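Local coordinates for protein-tyrosine-phosphatase (Vibrio vulnificus, PDB 7DHF), which probably removes phosphate from tyrosine side chains of proteins, as a low-molecular-weight protein tyrosine phosphatase encoded by the gene wzb, at residues Asn6-Val11 with Pro31-Ala36. The protein carries 1 engineered substitution. Residues are numbered along the deposited sequence; the frame is centred on the assembly and turned at random.
Sequences NKILVV and PNKTVA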
ATOM      1  N   ASN A   6      12.792   6.997  -5.911  1.00 14.28           N
ATOM      2  CA  ASN A   6      12.036   8.239  -5.979  1.00 14.32           C
ATOM      3  C   ASN A   6      10.547   8.036  -6.187  1.00 13.96           C
ATOM      4  O   ASN A   6       9.752   8.826  -5.674  1.00 15.77           O
ATOM      5  CB  ASN A   6      12.576   9.121  -7.108  1.00 16.51           C
ATOM      6  CG  ASN A   6      13.999   9.566  -6.858  1.00 19.76           C
ATOM      7  OD1 ASN A   6      14.375   9.860  -5.722  1.00 20.77           O
ATOM      8  ND2 ASN A   6      14.801   9.610  -7.911  1.00 21.89           N
ATOM      9  N   LYS A   7      10.154   7.003  -6.925  1.00 13.29           N
ATOM     10  CA  LYS A   7       8.753   6.670  -7.147  1.00 13.50           C
ATOM     11  C   LYS A   7       8.469   5.352  -6.442  1.00 12.02           C
ATOM     12  O   LYS A   7       9.146   4.349  -6.697  1.00 12.59           O
ATOM     13  CB  LYS A   7       8.462   6.556  -8.642  1.00 15.31           C
ATOM     14  CG  LYS A   7       8.687   7.851  -9.411  1.00 17.77           C
ATOM     15  CD  LYS A   7       8.349   7.705 -10.889  1.00 21.41           C
ATOM     16  CE  LYS A   7       6.848   7.573 -11.114  1.00 24.37           C
ATOM     17  NZ  LYS A   7       6.510   7.360 -12.549  1.00 26.61           N
ATOM     18  N   ILE A   8       7.467   5.355  -5.564  1.00 10.80           N
ATOM     19  CA  ILE A   8       7.184   4.233  -4.677  1.00 10.61           C
ATOM     20  C   ILE A   8       5.754   3.770  -4.925  1.00  9.75           C
ATOM     21  O   ILE A   8       4.824   4.584  -4.923  1.00 10.55           O
ATOM     22  CB  ILE A   8       7.365   4.635  -3.202  1.00 11.29           C
ATOM     23  CG1 ILE A   8       8.774   5.185  -2.962  1.00 12.33           C
ATOM     24  CG2 ILE A   8       7.091   3.449  -2.288  1.00 12.41           C
ATOM     25  CD1 ILE A   8       8.916   5.962  -1.676  1.00 13.52           C
ATOM     26  N   LEU A   9       5.579   2.463  -5.113  1.00  9.97           N
ATOM     27  CA  LEU A   9       4.269   1.863  -5.332  1.00  9.63           C
ATOM     28  C   LEU A   9       3.954   0.946  -4.158  1.00  9.61           C
ATOM     29  O   LEU A   9       4.676  -0.028  -3.917  1.00 10.33           O
ATOM     30  CB  LEU A   9       4.256   1.070  -6.640  1.00  9.97           C
ATOM     31  CG  LEU A   9       2.900   0.504  -7.071  1.00 11.00           C
ATOM     32  CD1 LEU A   9       1.945   1.622  -7.478  1.00 11.20           C
ATOM     33  CD2 LEU A   9       3.073  -0.494  -8.203  1.00 11.93           C
ATOM     34  N   VAL A  10       2.885   1.257  -3.432  1.00  9.07           N
ATOM     35  CA  VAL A  10       2.429   0.432  -2.319  1.00  8.85           C
ATOM     36  C   VAL A  10       1.395  -0.550  -2.851  1.00  9.26           C
ATOM     37  O   VAL A  10       0.418  -0.147  -3.492  1.00  9.96           O
ATOM     38  CB  VAL A  10       1.843   1.308  -1.201  1.00  9.73           C
ATOM     39  CG1 VAL A  10       1.374   0.452  -0.034  1.00  9.90           C
ATOM     40  CG2 VAL A  10       2.871   2.332  -0.742  1.00  9.97           C
ATOM     41  N   VAL A  11       1.601  -1.840  -2.591  1.00 10.02           N
ATOM     42  CA  VAL A  11       0.821  -2.890  -3.232  1.00  9.47           C
ATOM     43  C   VAL A  11       0.180  -3.791  -2.188  1.00  9.56           C
ATOM     44  O   VAL A  11       0.822  -4.199  -1.214  1.00 10.55           O
ATOM     45  CB  VAL A  11       1.683  -3.710  -4.213  1.00 11.27           C
ATOM     46  CG1 VAL A  11       0.920  -4.927  -4.729  1.00 12.56           C
ATOM     47  CG2 VAL A  11       2.129  -2.833  -5.371  1.00 11.52           C
ATOM     48  N   PRO A  31       7.392  13.926   1.173  1.00 14.43           N
ATOM     49  CA  PRO A  31       6.928  14.870   0.145  1.00 15.38           C
ATOM     50  C   PRO A  31       7.885  15.011  -1.026  1.00 14.75           C
ATOM     51  O   PRO A  31       7.489  15.553  -2.064  1.00 15.00           O
ATOM     52  CB  PRO A  31       6.773  16.187   0.917  1.00 17.09           C
ATOM     53  CG  PRO A  31       7.687  16.046   2.095  1.00 17.26           C
ATOM     54  CD  PRO A  31       7.661  14.592   2.458  1.00 16.09           C
ATOM     55  N   ASN A  32       9.129  14.556  -0.893  1.00 14.01           N
ATOM     56  CA  ASN A  32      10.090  14.584  -1.988  1.00 14.49           C
ATOM     57  C   ASN A  32      10.063  13.308  -2.822  1.00 13.43           C
ATOM     58  O   ASN A  32      10.972  13.091  -3.632  1.00 15.46           O
ATOM     59  CB  ASN A  32      11.503  14.849  -1.457  1.00 16.86           C
ATOM     60  CG  ASN A  32      12.045  13.699  -0.635  1.00 18.59           C
ATOM     61  OD1 ASN A  32      11.287  12.924  -0.052  1.00 18.46           O
ATOM     62  ND2 ASN A  32      13.367  13.585  -0.578  1.00 21.22           N
ATOM     63  N   LYS A  33       9.060  12.455  -2.622  1.00 12.64           N
ATOM     64  CA  LYS A  33       8.865  11.249  -3.407  1.00 12.23           C
ATOM     65  C   LYS A  33       7.472  11.272  -4.018  1.00 12.07           C
ATOM     66  O   LYS A  33       6.597  12.034  -3.595  1.00 12.92           O
ATOM     67  CB  LYS A  33       8.982   9.992  -2.530  1.00 12.86           C
ATOM     68  CG  LYS A  33      10.221   9.942  -1.660  1.00 14.50           C
ATOM     69  CD  LYS A  33      11.479   9.766  -2.477  1.00 15.92           C
ATOM     70  CE  LYS A  33      12.689   9.597  -1.577  1.00 16.35           C
ATOM     71  NZ  LYS A  33      13.943   9.490  -2.360  1.00 16.96           N
ATOM     72  N   THR A  34       7.265  10.414  -5.011  1.00 12.35           N
ATOM     73  CA  THR A  34       5.951  10.195  -5.599  1.00 12.91           C
ATOM     74  C   THR A  34       5.500   8.805  -5.177  1.00 11.50           C
ATOM     75  O   THR A  34       6.171   7.814  -5.483  1.00 12.79           O
ATOM     76  CB  THR A  34       6.007  10.294  -7.124  1.00 15.43           C
ATOM     77  OG1 THR A  34       6.510  11.578  -7.508  1.00 17.60           O
ATOM     78  CG2 THR A  34       4.621  10.100  -7.731  1.00 17.30           C
ATOM     79  N   VAL A  35       4.373   8.735  -4.474  1.00 11.11           N
ATOM     80  CA  VAL A  35       3.862   7.481  -3.934  1.00 10.54           C
ATOM     81  C   VAL A  35       2.497   7.216  -4.549  1.00  9.94           C
ATOM     82  O   VAL A  35       1.639   8.106  -4.578  1.00 11.49           O
ATOM     83  CB  VAL A  35       3.771   7.508  -2.397  1.00 11.10           C
ATOM     84  CG1 VAL A  35       3.524   6.106  -1.861  1.00 10.67           C
ATOM     85  CG2 VAL A  35       5.036   8.098  -1.789  1.00 11.05           C
ATOM     86  N   ALA A  36       2.301   5.994  -5.036  1.00  9.78           N
ATOM     87  CA  ALA A  36       1.023   5.527  -5.552  1.00  9.83           C
ATOM     88  C   ALA A  36       0.757   4.144  -4.969  1.00  9.06           C
ATOM     89  O   ALA A  36       1.536   3.633  -4.160  1.00  9.81           O
ATOM     90  CB  ALA A  36       1.029   5.493  -7.086  1.00 11.74           C
TER
HETATM   91  O   HOH W   1      13.742  12.046  -3.280  1.00 26.68           O
HETATM   92  O   HOH W   2       9.227  11.418  -7.556  1.00 28.26           O
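Lys7, Ile8 and Leu9 pair in parallel with Thr34, Val35 and Ala36, joining strand 7-12 to its neighbour 34-39 at one margin of the central sheet. Four backbone hydrogen bonds alternate down the seam. Thr34 N donates to Asn6 O at 3.0 Å, Ile8 N to Thr34 O and Ala36 N to Ile8 O, while the donor of the last bond, Val10 N to Ala36 O, stands 23° off the carbonyl plane. Between them, Val35 CA leans on Ile8 O at 3.2 Å as a CA-H...O contact. The strands are the two arms of a right-handed beta-alpha-beta crossover, with helix 18-29 lying over the face that carries Ile8, Val10 and Val35. On that face Val35 CG1, anti to its backbone N (chi1 -168°), reaches Val10 CG2 at 4.0 Å, while Leu26 and Glu23 of the helix touch Ile8 and Val35 respectively. Beyond Val10 the strand runs on to the predicted nucleophile position, where the engineered Ala12 stands. On the other face Leu9 CD1 lies 4.0 Å from Ala36 CB, and Tyr83 touches both residues. At the N-terminal end of the two strands the Lys33 chain bends at chi2 (-69°), which sets CD 3.8 Å from Asn6 O, and crosses Asn6 at a slant; Lys33 NZ makes a weak 3.4 Å bond to Asn6 OD1, but is held more firmly by the carbonyls of Phe5 and Leu149 and by a water that also bonds to Asn32 O.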